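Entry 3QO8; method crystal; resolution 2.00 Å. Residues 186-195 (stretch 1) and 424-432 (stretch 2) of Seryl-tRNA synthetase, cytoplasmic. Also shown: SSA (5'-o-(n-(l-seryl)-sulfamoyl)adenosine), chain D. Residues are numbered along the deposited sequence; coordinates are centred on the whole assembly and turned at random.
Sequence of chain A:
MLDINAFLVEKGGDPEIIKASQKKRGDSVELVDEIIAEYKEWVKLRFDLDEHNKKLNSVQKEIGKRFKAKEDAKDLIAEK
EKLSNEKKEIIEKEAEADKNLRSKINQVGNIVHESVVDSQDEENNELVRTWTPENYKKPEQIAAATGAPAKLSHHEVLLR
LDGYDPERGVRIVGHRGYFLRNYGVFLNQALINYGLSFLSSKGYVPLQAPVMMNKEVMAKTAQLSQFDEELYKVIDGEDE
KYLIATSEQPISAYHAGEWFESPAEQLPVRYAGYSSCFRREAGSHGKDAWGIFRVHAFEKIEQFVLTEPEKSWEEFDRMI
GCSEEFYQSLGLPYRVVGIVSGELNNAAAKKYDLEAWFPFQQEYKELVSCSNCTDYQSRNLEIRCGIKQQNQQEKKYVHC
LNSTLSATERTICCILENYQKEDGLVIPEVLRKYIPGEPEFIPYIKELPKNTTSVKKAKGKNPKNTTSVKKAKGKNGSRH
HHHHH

Stretch 1 (186-195) FLNQALINYG
Stretch 2 (424-432) GLVIPEVLR

Residues 186-195 lie inside a longer α-helix, with phi/psi near -63/-43 and i to i+4 bonds running from Ala190 N to Phe186 O (2.8 Å) through Gly195 N to Leu191 O (2.9 Å). Stretch 2 starts as a strand, 424-426, where Gly424 adopts phi/psi 162/-150, angles that would jam a CB against the preceding carbonyl. It then turns at Pro428 (-52/134), and residues 429-432 take helical angles. Leu431 N bonds to Pro428 O at 3.0 Å. The backbones come nearest where Ala190 CA lies 5.8 Å from Leu431 CA. No hydrogen bond joins the stretches; 362 Å² is buried by apolar packing.

Leu187 (chi1 m, chi2 t) points its CA-to-CB bond sideways, but its methyls reach three partners: CD1 lies 4.2 Å from Leu425 CD2 (Leu425 is t, p), while CD2 lies 4.4 Å from Ile427 CD1 (m, m) and 4.2 Å from Leu431 CD1. Asn188 and Gln189 are out of reach. Ala190 points toward stretch 2, and its small side chain accompanies the close backbone approach: CB is 4.1 Å from Leu431 CD2, and Ala190 O is 4.0 Å from that same methyl. Leu191 (m, t) adds CD2 at 4.1 Å from Leu431 CD2. Ile192 and Asn193 make no contact.

Tyr194 (chi1 174°, chi2 47°) sets CB 3.9 Å from Leu431 CD2 and turns one ring face to Val430 (chi1 m). Val430 CG2 sits 4.1 Å from the Tyr194 ring centroid, 28° off the normal, a CH-pi contact; its nearest ring atom is Tyr194 CE2 at 3.7 Å. Leu431 (m, t) therefore touches four helix residues and contributes the largest covered area, 99 Å².

Arg432 points away and braces the turn: NE and NH2 each donate to Ile427 O at 2.8 Å. Glu429 N donates to N3 of SSA at 3.2 Å.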

# COMPACT_ATOMS: atom_id res chain seq x y z
N PHE A 186 6.42 -16.62 -2.21
CA PHE A 186 5.91 -17.69 -1.34
C PHE A 186 6.45 -17.60 0.09
O PHE A 186 5.73 -17.85 1.06
CB PHE A 186 6.22 -19.07 -1.93
CG PHE A 186 5.38 -19.43 -3.14
CD1 PHE A 186 4.06 -19.05 -3.22
CD2 PHE A 186 5.93 -20.17 -4.18
CE1 PHE A 186 3.28 -19.40 -4.33
CE2 PHE A 186 5.16 -20.52 -5.30
CZ PHE A 186 3.84 -20.14 -5.37
N LEU A 187 7.72 -17.23 0.23
CA LEU A 187 8.29 -17.09 1.57
C LEU A 187 7.68 -15.91 2.31
O LEU A 187 7.45 -15.98 3.51
CB LEU A 187 9.81 -16.90 1.49
CG LEU A 187 10.62 -18.19 1.31
CD1 LEU A 187 12.03 -17.89 0.82
CD2 LEU A 187 10.63 -19.00 2.60
N ASN A 188 7.47 -14.80 1.61
CA ASN A 188 6.84 -13.65 2.22
C ASN A 188 5.43 -13.99 2.73
O ASN A 188 5.10 -13.71 3.88
CB ASN A 188 6.80 -12.47 1.26
CG ASN A 188 6.69 -11.14 1.97
OD1 ASN A 188 7.55 -10.78 2.78
ND2 ASN A 188 5.66 -10.39 1.65
N GLN A 189 4.63 -14.63 1.88
CA GLN A 189 3.30 -15.08 2.28
C GLN A 189 3.35 -16.09 3.42
O GLN A 189 2.52 -16.06 4.33
CB GLN A 189 2.54 -15.65 1.08
CG GLN A 189 2.07 -14.57 0.09
CD GLN A 189 1.11 -13.59 0.73
OE1 GLN A 189 1.32 -12.38 0.71
NE2 GLN A 189 0.04 -14.11 1.29
N ALA A 190 4.33 -17.00 3.37
CA ALA A 190 4.51 -17.98 4.42
C ALA A 190 4.68 -17.28 5.76
O ALA A 190 4.04 -17.64 6.74
CB ALA A 190 5.72 -18.92 4.12
N LEU A 191 5.57 -16.29 5.81
CA LEU A 191 5.80 -15.57 7.07
C LEU A 191 4.55 -14.81 7.55
O LEU A 191 4.24 -14.80 8.74
CB LEU A 191 6.98 -14.60 6.95
CG LEU A 191 8.32 -15.34 7.03
CD1 LEU A 191 9.42 -14.46 6.51
CD2 LEU A 191 8.58 -15.76 8.48
N ILE A 192 3.84 -14.18 6.62
CA ILE A 192 2.62 -13.48 6.98
C ILE A 192 1.60 -14.46 7.60
O ILE A 192 1.03 -14.20 8.66
CB ILE A 192 2.00 -12.81 5.74
CG1 ILE A 192 2.88 -11.64 5.28
CG2 ILE A 192 0.59 -12.34 6.05
CD1 ILE A 192 2.57 -11.17 3.85
N ASN A 193 1.38 -15.59 6.94
CA ASN A 193 0.38 -16.55 7.42
C ASN A 193 0.80 -17.35 8.65
O ASN A 193 -0.01 -17.62 9.55
CB ASN A 193 -0.04 -17.49 6.28
CG ASN A 193 -0.84 -16.76 5.23
OD1 ASN A 193 -1.77 -16.03 5.54
ND2 ASN A 193 -0.45 -16.92 3.98
N TYR A 194 2.07 -17.72 8.70
CA TYR A 194 2.59 -18.36 9.90
C TYR A 194 2.46 -17.41 11.10
O TYR A 194 1.95 -17.78 12.16
CB TYR A 194 4.03 -18.85 9.71
CG TYR A 194 4.64 -19.40 10.98
CD1 TYR A 194 3.93 -20.31 11.77
CD2 TYR A 194 5.89 -18.99 11.41
CE1 TYR A 194 4.46 -20.81 12.95
CE2 TYR A 194 6.45 -19.49 12.58
CZ TYR A 194 5.72 -20.40 13.34
OH TYR A 194 6.25 -20.89 14.51
N GLY A 195 2.88 -16.16 10.90
CA GLY A 195 2.78 -15.15 11.94
C GLY A 195 1.36 -14.94 12.45
O GLY A 195 1.15 -14.84 13.67
N GLY A 424 21.85 -24.32 -2.61
CA GLY A 424 20.60 -23.60 -2.49
C GLY A 424 20.15 -23.28 -1.08
O GLY A 424 20.96 -23.09 -0.20
N LEU A 425 18.83 -23.21 -0.89
CA LEU A 425 18.25 -22.76 0.38
C LEU A 425 17.38 -23.84 1.01
O LEU A 425 16.43 -24.32 0.39
CB LEU A 425 17.36 -21.52 0.15
CG LEU A 425 16.77 -20.96 1.44
CD1 LEU A 425 17.86 -20.17 2.17
CD2 LEU A 425 15.54 -20.08 1.18
N VAL A 426 17.68 -24.20 2.25
CA VAL A 426 16.79 -25.07 3.01
C VAL A 426 15.57 -24.24 3.48
O VAL A 426 15.72 -23.12 3.94
CB VAL A 426 17.54 -25.69 4.22
CG1 VAL A 426 16.56 -26.36 5.19
CG2 VAL A 426 18.60 -26.69 3.75
N ILE A 427 14.37 -24.78 3.34
CA ILE A 427 13.17 -24.07 3.80
C ILE A 427 12.94 -24.36 5.28
O ILE A 427 12.87 -25.53 5.68
CB ILE A 427 11.92 -24.50 2.98
CG1 ILE A 427 12.12 -24.22 1.48
CG2 ILE A 427 10.66 -23.82 3.52
CD1 ILE A 427 12.28 -22.77 1.10
N PRO A 428 12.84 -23.32 6.11
CA PRO A 428 12.59 -23.58 7.54
C PRO A 428 11.38 -24.50 7.73
O PRO A 428 10.34 -24.29 7.12
CB PRO A 428 12.31 -22.19 8.10
CG PRO A 428 13.14 -21.26 7.21
CD PRO A 428 13.07 -21.88 5.83
N GLU A 429 11.52 -25.52 8.57
CA GLU A 429 10.45 -26.52 8.70
C GLU A 429 9.06 -25.94 8.96
O GLU A 429 8.11 -26.35 8.31
CB GLU A 429 10.81 -27.58 9.75
CG GLU A 429 10.05 -28.89 9.59
CD GLU A 429 8.61 -28.81 10.08
OE1 GLU A 429 8.32 -27.95 10.94
OE2 GLU A 429 7.78 -29.62 9.61
N VAL A 430 8.93 -24.99 9.89
CA VAL A 430 7.61 -24.44 10.22
C VAL A 430 6.94 -23.70 9.07
O VAL A 430 5.74 -23.50 9.11
CB VAL A 430 7.65 -23.48 11.43
CG1 VAL A 430 8.22 -24.17 12.65
CG2 VAL A 430 8.44 -22.21 11.10
N LEU A 431 7.70 -23.28 8.06
CA LEU A 431 7.12 -22.52 6.95
C LEU A 431 6.65 -23.42 5.81
O LEU A 431 5.86 -23.01 4.96
CB LEU A 431 8.12 -21.49 6.39
CG LEU A 431 8.55 -20.37 7.33
CD1 LEU A 431 9.53 -19.43 6.65
CD2 LEU A 431 7.32 -19.59 7.84
N ARG A 432 7.14 -24.66 5.79
CA ARG A 432 6.90 -25.56 4.67
C ARG A 432 5.44 -25.75 4.31
O ARG A 432 5.08 -25.79 3.13
CB ARG A 432 7.58 -26.92 4.91
CG ARG A 432 9.09 -26.83 4.79
CD ARG A 432 9.82 -28.08 5.30
NE ARG A 432 11.24 -27.79 5.46
CZ ARG A 432 12.16 -28.67 5.85
NH1 ARG A 432 11.79 -29.92 6.13
NH2 ARG A 432 13.43 -28.30 5.97
N10 SSA D . 14.48 -28.66 19.03
CA SSA D . 14.34 -29.09 17.65
CB SSA D . 12.87 -29.02 17.26
OG SSA D . 12.70 -29.37 15.89
C9 SSA D . 15.16 -28.20 16.76
O9 SSA D . 15.22 -28.42 15.56
N8 SSA D . 15.79 -27.18 17.34
S1 SSA D . 16.54 -26.06 16.48
O1S SSA D . 16.85 -24.95 17.32
O2S SSA D . 17.75 -26.61 15.92
O5' SSA D . 15.63 -25.62 15.32
C5' SSA D . 14.59 -24.66 15.51
C4' SSA D . 13.63 -24.76 14.34
O4' SSA D . 14.20 -24.21 13.15
C3' SSA D . 13.30 -26.21 14.00
O3' SSA D . 12.06 -26.60 14.60
C2' SSA D . 13.19 -26.24 12.50
O2' SSA D . 11.83 -26.08 12.10
C1' SSA D . 13.99 -25.05 12.01
N9 SSA D . 15.27 -25.57 11.48
C8 SSA D . 16.48 -25.52 12.08
N7 SSA D . 17.38 -26.12 11.26
C5 SSA D . 16.73 -26.55 10.16
C6 SSA D . 17.11 -27.21 9.00
N6 SSA D . 18.41 -27.58 8.80
N1 SSA D . 16.18 -27.50 8.07
C2 SSA D . 14.89 -27.15 8.24
N3 SSA D . 14.49 -26.50 9.35
C4 SSA D . 15.39 -26.20 10.31